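Local coordinates for protein Obg-like ATPase 1 (Schizosaccharomyces pombe, PDB 1NI3) that hydrolyses ATP and, less efficiently, GTP with the help of magnesium, and negatively regulates the G2/M transition of the cell cycle, at residues E59-F70 / P84-L95; Q13-L21 / W321-A329. One frame throughout, in Å; residues are numbered along the deposited sequence.

Contact 1: E59-F70 / P84-L95; sequences EEAKVAVPDERF and PAFLTVFDIAGL
E60 lays its side chain against the ring of F90, its non-hydrogen-bonded partner across two antiparallel strands. With CG anti to the backbone N (chi1 178°) and an extended chain, E60 carries its methylenes past CE2 and CZ of F90, the carboxylate plane only 24° from that of the ring. The same carboxylate reaches K62 on its own strand, OE2 standing 3.1 Å from NZ in a salt bridge. K62 bends at chi2 and runs alongside T88, pointing the same way, and its NZ makes a weak hydrogen bond to T88 OG1. Further along this face the ring of F86 leans over, its CE2 3.8 Å from A64 CB, where the small alanine leaves room for the ring. Replacing F90 with an alanine would probably leave the aliphatic part of E60 without its flat partner and its carboxylate freer to turn. The other face is apolar: CG2 of V63 meets CG2 of V89 at 3.8 Å. The beta-branched V63, V65 and V89 suit an extended backbone, and the small A85 leaves V65 room; helix 33-42 covers A61 and V63. Where 59-70 passes into its helix, P84 CA sits over one face of the F70 ring, 4.0 Å from its centroid, a CH-pi contact. Backbone bonds pair V63 with L87 and A61 with V89, and D91 N gives E59 O a bond of 2.9 Å. This antiparallel pairing, its strands joined through helix 68-77, belongs to the OBG-type G domain, and D91 lies close to S34, a magnesium ligand by similarity. The chemistry implies a two-sided sheet, apolar where helix 33-42 packs, mixed aromatic and charged around E60, K62 and F90.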
loop_
_atom_site.group_PDB
_atom_site.type_symbol
_atom_site.label_atom_id
_atom_site.label_comp_id
_atom_site.label_asym_id
_atom_site.label_seq_id
_atom_site.Cartn_x
_atom_site.Cartn_y
_atom_site.Cartn_z
ATOM N N GLU A 59 11.379 13.134 0.696
ATOM C CA GLU A 59 11.239 11.798 0.115
ATOM C C GLU A 59 9.897 11.161 0.447
ATOM O O GLU A 59 9.640 10.003 0.097
ATOM C CB GLU A 59 12.359 10.876 0.595
ATOM C CG GLU A 59 13.750 11.315 0.205
ATOM C CD GLU A 59 14.111 12.639 0.810
ATOM O OE1 GLU A 59 14.019 12.768 2.053
ATOM O OE2 GLU A 59 14.483 13.554 0.041
ATOM N N GLU A 60 9.047 11.915 1.134
ATOM C CA GLU A 60 7.729 11.427 1.500
ATOM C C GLU A 60 6.648 12.205 0.776
ATOM O O GLU A 60 6.694 13.431 0.704
ATOM C CB GLU A 60 7.492 11.560 3.008
ATOM C CG GLU A 60 6.106 11.102 3.439
ATOM C CD GLU A 60 5.946 11.026 4.944
ATOM O OE1 GLU A 60 6.203 12.048 5.617
ATOM O OE2 GLU A 60 5.573 9.945 5.458
ATOM N N ALA A 61 5.671 11.479 0.252
ATOM C CA ALA A 61 4.551 12.092 -0.435
ATOM C C ALA A 61 3.253 11.602 0.210
ATOM O O ALA A 61 3.091 10.404 0.458
ATOM C CB ALA A 61 4.584 11.734 -1.920
ATOM N N LYS A 62 2.362 12.543 0.523
ATOM C CA LYS A 62 1.052 12.240 1.113
ATOM C C LYS A 62 0.056 12.343 -0.045
ATOM O O LYS A 62 -0.442 13.431 -0.332
ATOM C CB LYS A 62 0.655 13.292 2.163
ATOM C CG LYS A 62 1.556 13.433 3.385
ATOM C CD LYS A 62 1.508 12.194 4.254
ATOM C CE LYS A 62 2.528 12.226 5.385
ATOM N NZ LYS A 62 2.677 10.864 5.984
ATOM N N VAL A 63 -0.230 11.236 -0.722
ATOM C CA VAL A 63 -1.155 11.292 -1.857
ATOM C C VAL A 63 -2.604 11.125 -1.395
ATOM O O VAL A 63 -2.923 10.226 -0.613
ATOM C CB VAL A 63 -0.831 10.199 -2.890
ATOM C CG1 VAL A 63 -1.559 10.466 -4.205
ATOM C CG2 VAL A 63 0.650 10.145 -3.092
ATOM N N ALA A 64 -3.488 11.985 -1.887
ATOM C CA ALA A 64 -4.887 11.912 -1.503
ATOM C C ALA A 64 -5.540 10.687 -2.103
ATOM O O ALA A 64 -5.429 10.447 -3.301
ATOM C CB ALA A 64 -5.617 13.166 -1.940
ATOM N N VAL A 65 -6.218 9.911 -1.260
ATOM C CA VAL A 65 -6.898 8.705 -1.722
ATOM C C VAL A 65 -8.205 9.098 -2.392
ATOM O O VAL A 65 -9.060 9.751 -1.782
ATOM C CB VAL A 65 -7.262 7.765 -0.574
ATOM C CG1 VAL A 65 -7.705 6.436 -1.138
ATOM C CG2 VAL A 65 -6.092 7.615 0.374
ATOM N N PRO A 66 -8.372 8.721 -3.665
ATOM C CA PRO A 66 -9.615 9.068 -4.361
ATOM C C PRO A 66 -10.795 8.221 -3.871
ATOM O O PRO A 66 -10.673 7.009 -3.645
ATOM C CB PRO A 66 -9.271 8.834 -5.831
ATOM C CG PRO A 66 -8.223 7.772 -5.780
ATOM C CD PRO A 66 -7.376 8.155 -4.589
ATOM N N ASP A 67 -11.937 8.872 -3.690
ATOM C CA ASP A 67 -13.119 8.171 -3.209
ATOM C C ASP A 67 -14.415 8.914 -3.453
ATOM O O ASP A 67 -14.760 9.839 -2.723
ATOM C CB ASP A 67 -12.974 7.857 -1.722
ATOM C CG ASP A 67 -14.230 7.263 -1.137
ATOM O OD1 ASP A 67 -14.827 6.367 -1.783
ATOM O OD2 ASP A 67 -14.612 7.683 -0.025
ATOM N N GLU A 68 -15.133 8.474 -4.480
ATOM C CA GLU A 68 -16.390 9.083 -4.860
ATOM C C GLU A 68 -17.296 9.353 -3.667
ATOM O O GLU A 68 -18.014 10.355 -3.642
ATOM C CB GLU A 68 -17.083 8.200 -5.882
ATOM C CG GLU A 68 -16.706 8.574 -7.299
ATOM C CD GLU A 68 -16.783 7.414 -8.269
ATOM O OE1 GLU A 68 -17.833 6.735 -8.318
ATOM O OE2 GLU A 68 -15.788 7.184 -8.990
ATOM N N ARG A 69 -17.258 8.476 -2.672
ATOM C CA ARG A 69 -18.076 8.697 -1.496
ATOM C C ARG A 69 -17.666 10.043 -0.901
ATOM O O ARG A 69 -18.511 10.906 -0.653
ATOM C CB ARG A 69 -17.866 7.580 -0.483
ATOM C CG ARG A 69 -18.269 6.214 -0.992
ATOM C CD ARG A 69 -18.031 5.183 0.088
ATOM N NE ARG A 69 -17.488 3.940 -0.446
ATOM C CZ ARG A 69 -17.072 2.937 0.319
ATOM N NH1 ARG A 69 -17.142 3.045 1.639
ATOM N NH2 ARG A 69 -16.587 1.832 -0.230
ATOM N N PHE A 70 -16.369 10.225 -0.672
ATOM C CA PHE A 70 -15.872 11.481 -0.128
ATOM C C PHE A 70 -16.368 12.620 -1.028
ATOM O O PHE A 70 -16.825 13.661 -0.540
ATOM C CB PHE A 70 -14.345 11.467 -0.102
ATOM C CG PHE A 70 -13.736 12.744 0.416
ATOM C CD1 PHE A 70 -13.881 13.109 1.747
ATOM C CD2 PHE A 70 -13.070 13.611 -0.438
ATOM C CE1 PHE A 70 -13.376 14.317 2.213
ATOM C CE2 PHE A 70 -12.563 14.822 0.025
ATOM C CZ PHE A 70 -12.718 15.177 1.352
ATOM N N PRO A 84 -9.400 14.809 2.570
ATOM C CA PRO A 84 -9.452 13.451 2.037
ATOM C C PRO A 84 -8.561 12.527 2.833
ATOM O O PRO A 84 -7.849 12.959 3.730
ATOM C CB PRO A 84 -8.944 13.629 0.614
ATOM C CG PRO A 84 -7.916 14.693 0.782
ATOM C CD PRO A 84 -8.644 15.687 1.659
ATOM N N ALA A 85 -8.608 11.245 2.504
ATOM C CA ALA A 85 -7.773 10.268 3.181
ATOM C C ALA A 85 -6.406 10.406 2.526
ATOM O O ALA A 85 -6.264 11.120 1.533
ATOM C CB ALA A 85 -8.327 8.871 2.961
ATOM N N PHE A 86 -5.398 9.735 3.067
ATOM C CA PHE A 86 -4.080 9.829 2.470
ATOM C C PHE A 86 -3.278 8.548 2.487
ATOM O O PHE A 86 -3.255 7.837 3.495
ATOM C CB PHE A 86 -3.270 10.935 3.141
ATOM C CG PHE A 86 -3.770 12.309 2.823
ATOM C CD1 PHE A 86 -4.623 12.977 3.686
ATOM C CD2 PHE A 86 -3.418 12.928 1.629
ATOM C CE1 PHE A 86 -5.118 14.254 3.369
ATOM C CE2 PHE A 86 -3.911 14.203 1.305
ATOM C CZ PHE A 86 -4.762 14.864 2.178
ATOM N N LEU A 87 -2.648 8.243 1.350
ATOM C CA LEU A 87 -1.763 7.078 1.224
ATOM C C LEU A 87 -0.342 7.633 1.226
ATOM O O LEU A 87 0.007 8.493 0.409
ATOM C CB LEU A 87 -1.964 6.310 -0.095
ATOM C CG LEU A 87 -0.873 5.242 -0.330
ATOM C CD1 LEU A 87 -1.015 4.143 0.707
ATOM C CD2 LEU A 87 -0.964 4.659 -1.724
ATOM N N THR A 88 0.469 7.150 2.153
ATOM C CA THR A 88 1.852 7.588 2.251
ATOM C C THR A 88 2.699 6.817 1.222
ATOM O O THR A 88 2.593 5.593 1.089
ATOM C CB THR A 88 2.379 7.356 3.677
ATOM O OG1 THR A 88 1.558 8.089 4.594
ATOM C CG2 THR A 88 3.821 7.828 3.809
ATOM N N VAL A 89 3.521 7.538 0.470
ATOM C CA VAL A 89 4.363 6.908 -0.532
ATOM C C VAL A 89 5.799 7.398 -0.376
ATOM O O VAL A 89 6.070 8.592 -0.491
ATOM C CB VAL A 89 3.835 7.226 -1.952
ATOM C CG1 VAL A 89 4.641 6.470 -3.005
ATOM C CG2 VAL A 89 2.368 6.878 -2.046
ATOM N N PHE A 90 6.712 6.465 -0.114
ATOM C CA PHE A 90 8.117 6.812 0.070
ATOM C C PHE A 90 9.028 6.569 -1.115
ATOM O O PHE A 90 8.944 5.540 -1.807
ATOM C CB PHE A 90 8.699 6.102 1.287
ATOM C CG PHE A 90 8.520 6.871 2.563
ATOM C CD1 PHE A 90 7.688 6.397 3.566
ATOM C CD2 PHE A 90 9.158 8.097 2.752
ATOM C CE1 PHE A 90 7.489 7.132 4.731
ATOM C CE2 PHE A 90 8.961 8.838 3.921
ATOM C CZ PHE A 90 8.131 8.359 4.910
ATOM N N ASP A 91 9.900 7.549 -1.334
ATOM C CA ASP A 91 10.881 7.510 -2.403
ATOM C C ASP A 91 12.160 6.859 -1.870
ATOM O O ASP A 91 13.148 7.525 -1.582
ATOM C CB ASP A 91 11.162 8.926 -2.892
ATOM C CG ASP A 91 12.275 8.972 -3.903
ATOM O OD1 ASP A 91 12.353 8.034 -4.729
ATOM O OD2 ASP A 91 13.065 9.944 -3.881
ATOM N N ILE A 92 12.110 5.539 -1.741
ATOM C CA ILE A 92 13.227 4.747 -1.253
ATOM C C ILE A 92 14.551 5.212 -1.867
ATOM O O ILE A 92 15.508 5.501 -1.143
ATOM C CB ILE A 92 13.008 3.257 -1.575
ATOM C CG1 ILE A 92 11.620 2.836 -1.092
ATOM C CG2 ILE A 92 14.103 2.422 -0.914
ATOM C CD1 ILE A 92 11.405 3.041 0.390
ATOM N N ALA A 93 14.611 5.275 -3.195
ATOM C CA ALA A 93 15.830 5.711 -3.863
ATOM C C ALA A 93 16.299 7.040 -3.280
ATOM O O ALA A 93 17.446 7.174 -2.876
ATOM C CB ALA A 93 15.591 5.847 -5.350
ATOM N N GLY A 94 15.411 8.020 -3.228
ATOM C CA GLY A 94 15.788 9.311 -2.690
ATOM C C GLY A 94 16.355 9.276 -1.284
ATOM O O GLY A 94 17.133 10.157 -0.915
ATOM N N LEU A 95 15.977 8.268 -0.500
ATOM C CA LEU A 95 16.442 8.147 0.887
ATOM C C LEU A 95 17.816 7.523 1.020
ATOM O O LEU A 95 18.233 7.182 2.122
ATOM C CB LEU A 95 15.461 7.318 1.712
ATOM C CG LEU A 95 14.134 8.004 2.009
ATOM C CD1 LEU A 95 13.126 6.979 2.499
ATOM C CD2 LEU A 95 14.355 9.103 3.033
#

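Contact 2: Q13-L21 / W321-A329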
loop_
_atom_site.group_PDB
_atom_site.type_symbol
_atom_site.label_atom_id
_atom_site.label_comp_id
_atom_site.label_asym_id
_atom_site.label_seq_id
_atom_site.Cartn_x
_atom_site.Cartn_y
_atom_site.Cartn_z
ATOM N N GLN A 13 -5.539 -11.403 9.325
ATOM C CA GLN A 13 -4.773 -10.164 9.179
ATOM C C GLN A 13 -3.291 -10.443 9.074
ATOM O O GLN A 13 -2.736 -11.230 9.835
ATOM C CB GLN A 13 -5.058 -9.206 10.336
ATOM C CG GLN A 13 -6.293 -8.381 10.069
ATOM C CD GLN A 13 -6.226 -7.732 8.705
ATOM O OE1 GLN A 13 -5.412 -6.839 8.472
ATOM N NE2 GLN A 13 -7.061 -8.203 7.784
ATOM N N TRP A 14 -2.656 -9.755 8.137
ATOM C CA TRP A 14 -1.252 -9.953 7.847
ATOM C C TRP A 14 -0.489 -8.632 7.775
ATOM O O TRP A 14 -0.990 -7.655 7.234
ATOM C CB TRP A 14 -1.183 -10.706 6.519
ATOM C CG TRP A 14 0.147 -10.908 5.962
ATOM C CD1 TRP A 14 0.919 -9.985 5.345
ATOM C CD2 TRP A 14 0.890 -12.131 5.965
ATOM N NE1 TRP A 14 2.112 -10.549 4.971
ATOM C CE2 TRP A 14 2.130 -11.867 5.360
ATOM C CE3 TRP A 14 0.640 -13.422 6.455
ATOM C CZ2 TRP A 14 3.115 -12.841 5.195
ATOM C CZ3 TRP A 14 1.613 -14.395 6.293
ATOM C CH2 TRP A 14 2.847 -14.094 5.682
ATOM N N GLY A 15 0.720 -8.596 8.323
ATOM C CA GLY A 15 1.484 -7.366 8.279
ATOM C C GLY A 15 1.601 -6.641 9.605
ATOM O O GLY A 15 1.221 -7.151 10.660
ATOM N N ARG A 16 2.139 -5.433 9.544
ATOM C CA ARG A 16 2.348 -4.621 10.729
ATOM C C ARG A 16 1.031 -4.067 11.309
ATOM O O ARG A 16 0.107 -3.722 10.572
ATOM C CB ARG A 16 3.327 -3.497 10.354
ATOM C CG ARG A 16 3.633 -2.469 11.408
ATOM C CD ARG A 16 5.141 -2.175 11.467
ATOM N NE ARG A 16 5.750 -1.881 10.169
ATOM C CZ ARG A 16 7.071 -1.833 9.972
ATOM N NH1 ARG A 16 7.905 -2.060 10.981
ATOM N NH2 ARG A 16 7.573 -1.558 8.774
ATOM N N PRO A 17 0.914 -4.029 12.646
ATOM C CA PRO A 17 -0.262 -3.529 13.370
ATOM C C PRO A 17 -0.460 -2.032 13.207
ATOM O O PRO A 17 0.517 -1.282 13.090
ATOM C CB PRO A 17 0.051 -3.870 14.825
ATOM C CG PRO A 17 0.881 -5.095 14.706
ATOM C CD PRO A 17 1.811 -4.743 13.568
ATOM N N GLY A 18 -1.722 -1.601 13.198
ATOM C CA GLY A 18 -2.006 -0.179 13.102
ATOM C C GLY A 18 -2.748 0.363 11.896
ATOM O O GLY A 18 -3.274 -0.389 11.076
ATOM N N ASN A 19 -2.785 1.692 11.801
ATOM C CA ASN A 19 -3.463 2.367 10.707
ATOM C C ASN A 19 -2.485 3.130 9.837
ATOM O O ASN A 19 -2.613 3.111 8.618
ATOM C CB ASN A 19 -4.517 3.343 11.231
ATOM C CG ASN A 19 -5.495 2.692 12.193
ATOM O OD1 ASN A 19 -6.216 1.753 11.841
ATOM N ND2 ASN A 19 -5.518 3.188 13.422
ATOM N N ASN A 20 -1.512 3.798 10.444
ATOM C CA ASN A 20 -0.541 4.548 9.654
ATOM C C ASN A 20 0.478 3.638 8.975
ATOM O O ASN A 20 1.646 3.615 9.360
ATOM C CB ASN A 20 0.181 5.551 10.538
ATOM C CG ASN A 20 0.634 4.935 11.825
ATOM O OD1 ASN A 20 -0.134 4.834 12.777
ATOM N ND2 ASN A 20 1.885 4.486 11.860
ATOM N N LEU A 21 0.023 2.889 7.972
ATOM C CA LEU A 21 0.874 1.983 7.201
ATOM C C LEU A 21 1.349 2.794 5.990
ATOM O O LEU A 21 0.623 3.668 5.513
ATOM C CB LEU A 21 0.050 0.782 6.731
ATOM C CG LEU A 21 -0.621 -0.003 7.852
ATOM C CD1 LEU A 21 -1.512 -1.137 7.332
ATOM C CD2 LEU A 21 0.489 -0.544 8.714
ATOM N N TRP A 321 -11.414 9.437 7.600
ATOM C CA TRP A 321 -10.430 8.895 8.529
ATOM C C TRP A 321 -10.022 7.469 8.177
ATOM O O TRP A 321 -10.867 6.593 8.022
ATOM C CB TRP A 321 -10.979 8.945 9.958
ATOM C CG TRP A 321 -11.491 10.300 10.345
ATOM C CD1 TRP A 321 -12.697 10.857 10.008
ATOM C CD2 TRP A 321 -10.767 11.312 11.058
ATOM N NE1 TRP A 321 -12.760 12.156 10.460
ATOM C CE2 TRP A 321 -11.596 12.457 11.106
ATOM C CE3 TRP A 321 -9.500 11.362 11.649
ATOM C CZ2 TRP A 321 -11.195 13.637 11.732
ATOM C CZ3 TRP A 321 -9.102 12.545 12.271
ATOM C CH2 TRP A 321 -9.953 13.667 12.306
ATOM N N THR A 322 -8.724 7.228 8.051
ATOM C CA THR A 322 -8.276 5.887 7.709
ATOM C C THR A 322 -8.276 4.925 8.891
ATOM O O THR A 322 -7.790 5.254 9.967
ATOM C CB THR A 322 -6.865 5.903 7.120
ATOM O OG1 THR A 322 -6.881 6.571 5.854
ATOM C CG2 THR A 322 -6.346 4.484 6.935
ATOM N N ILE A 323 -8.821 3.731 8.689
ATOM C CA ILE A 323 -8.832 2.726 9.750
ATOM C C ILE A 323 -8.587 1.334 9.156
ATOM O O ILE A 323 -8.660 1.151 7.943
ATOM C CB ILE A 323 -10.172 2.739 10.547
ATOM C CG1 ILE A 323 -11.341 2.488 9.601
ATOM C CG2 ILE A 323 -10.333 4.056 11.284
ATOM C CD1 ILE A 323 -12.489 1.760 10.264
ATOM N N ARG A 324 -8.294 0.352 10.003
ATOM C CA ARG A 324 -8.046 -0.993 9.499
ATOM C C ARG A 324 -9.324 -1.766 9.241
ATOM O O ARG A 324 -10.282 -1.686 10.015
ATOM C CB ARG A 324 -7.142 -1.776 10.455
ATOM C CG ARG A 324 -5.677 -1.444 10.295
ATOM C CD ARG A 324 -5.145 -1.971 8.979
ATOM N NE ARG A 324 -4.692 -3.360 9.075
ATOM C CZ ARG A 324 -3.534 -3.723 9.627
ATOM N NH1 ARG A 324 -2.709 -2.802 10.131
ATOM N NH2 ARG A 324 -3.195 -5.006 9.677
ATOM N N LYS A 325 -9.310 -2.522 8.147
ATOM C CA LYS A 325 -10.444 -3.320 7.703
ATOM C C LYS A 325 -11.332 -3.902 8.793
ATOM O O LYS A 325 -12.526 -4.074 8.582
ATOM C CB LYS A 325 -9.960 -4.458 6.800
ATOM C CG LYS A 325 -10.471 -4.389 5.363
ATOM C CD LYS A 325 -11.525 -5.457 5.056
ATOM C CE LYS A 325 -12.860 -5.213 5.770
ATOM N NZ LYS A 325 -13.845 -6.338 5.597
ATOM N N GLY A 326 -10.779 -4.214 9.956
ATOM C CA GLY A 326 -11.637 -4.785 10.981
ATOM C C GLY A 326 -11.706 -4.001 12.270
ATOM O O GLY A 326 -12.015 -4.554 13.322
ATOM N N THR A 327 -11.435 -2.708 12.189
ATOM C CA THR A 327 -11.432 -1.878 13.373
ATOM C C THR A 327 -12.818 -1.683 13.960
ATOM O O THR A 327 -13.816 -1.596 13.244
ATOM C CB THR A 327 -10.819 -0.521 13.072
ATOM O OG1 THR A 327 -9.531 -0.716 12.475
ATOM C CG2 THR A 327 -10.655 0.280 14.350
ATOM N N LYS A 328 -12.867 -1.605 15.280
ATOM C CA LYS A 328 -14.128 -1.419 15.967
ATOM C C LYS A 328 -14.322 0.012 16.459
ATOM O O LYS A 328 -13.378 0.684 16.882
ATOM C CB LYS A 328 -14.254 -2.427 17.117
ATOM C CG LYS A 328 -14.734 -3.814 16.664
ATOM C CD LYS A 328 -14.830 -4.828 17.815
ATOM C CE LYS A 328 -13.452 -5.265 18.304
ATOM N NZ LYS A 328 -13.521 -6.222 19.447
ATOM N N ALA A 329 -15.573 0.456 16.381
ATOM C CA ALA A 329 -15.998 1.796 16.769
ATOM C C ALA A 329 -15.125 2.525 17.791
ATOM O O ALA A 329 -14.602 3.596 17.499
ATOM C CB ALA A 329 -17.435 1.740 17.252
#
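R324 reaches into the curve of segment 13-21 and is held there by its guanidinium. NH2 gives a nearly straight bond to Q13 OE1 (3.1 Å, 168° at the hydrogen), with the oxygen in the guanidinium plane and the donor in the plane of the amide carbonyl. The amide and guanidinium planes stand 60° apart, and the two side chains run past each other in opposite directions. NH1 turns to the backbone, donating to R16 O at 3.0 Å and also to G18 O, whose position is less certain. An arginine suits this place because its several N-H groups can serve more than one oxygen. L21 crosses R324 at about a right angle, CD1 coming to 3.5 Å from NH1. Bends at chi2 and chi3 turn the guanidinium to Q13 and the carbonyls of R16 and G18. N19 lies beside the strand, its OD1 3.5 Å from I323 CA. R324 ends strand 317-324 of the TGS region, a ubiquitin-like family, and starts a type I beta turn to T327, whose backbone N and OG1 both donate to R324 O, the hydroxyl at 2.7 Å. On the opposite segment, G15 and G18 adopt backbone angles that a side chain would jam against the preceding carbonyl, so glycine fits both bends. Farther out, R16 forms a salt bridge with D117, W14 NE1 donates to A224 O and G15 N to N217 OD1, holding the N-terminal loop to the G domain; T322 OG1 pairs with the hydroxyl of Y302, and L307 on the adjacent strand packs against R324.

From the N terminus the chain first passes through segment 13-21, which leads into strand 22-27 of the nucleotide-binding domain. Contact 1 then closes a short loop, 59-70 returning to 84-95 by way of helix 68-77. Contact 2 closes only some 300 residues later, when strand 317-324 arrives beside the N-terminal loop, so contact 1 is nested wholly within its span. Their centres lie 16 Å apart, yet they meet: strands 81-90 and 317-324 are parallel neighbours in one mixed sheet, and A85 CB packs 4.0 Å from T322 OG1. Contact 1 thus joins strands within the G domain, whereas contact 2 ties its leading loop to the TGS region.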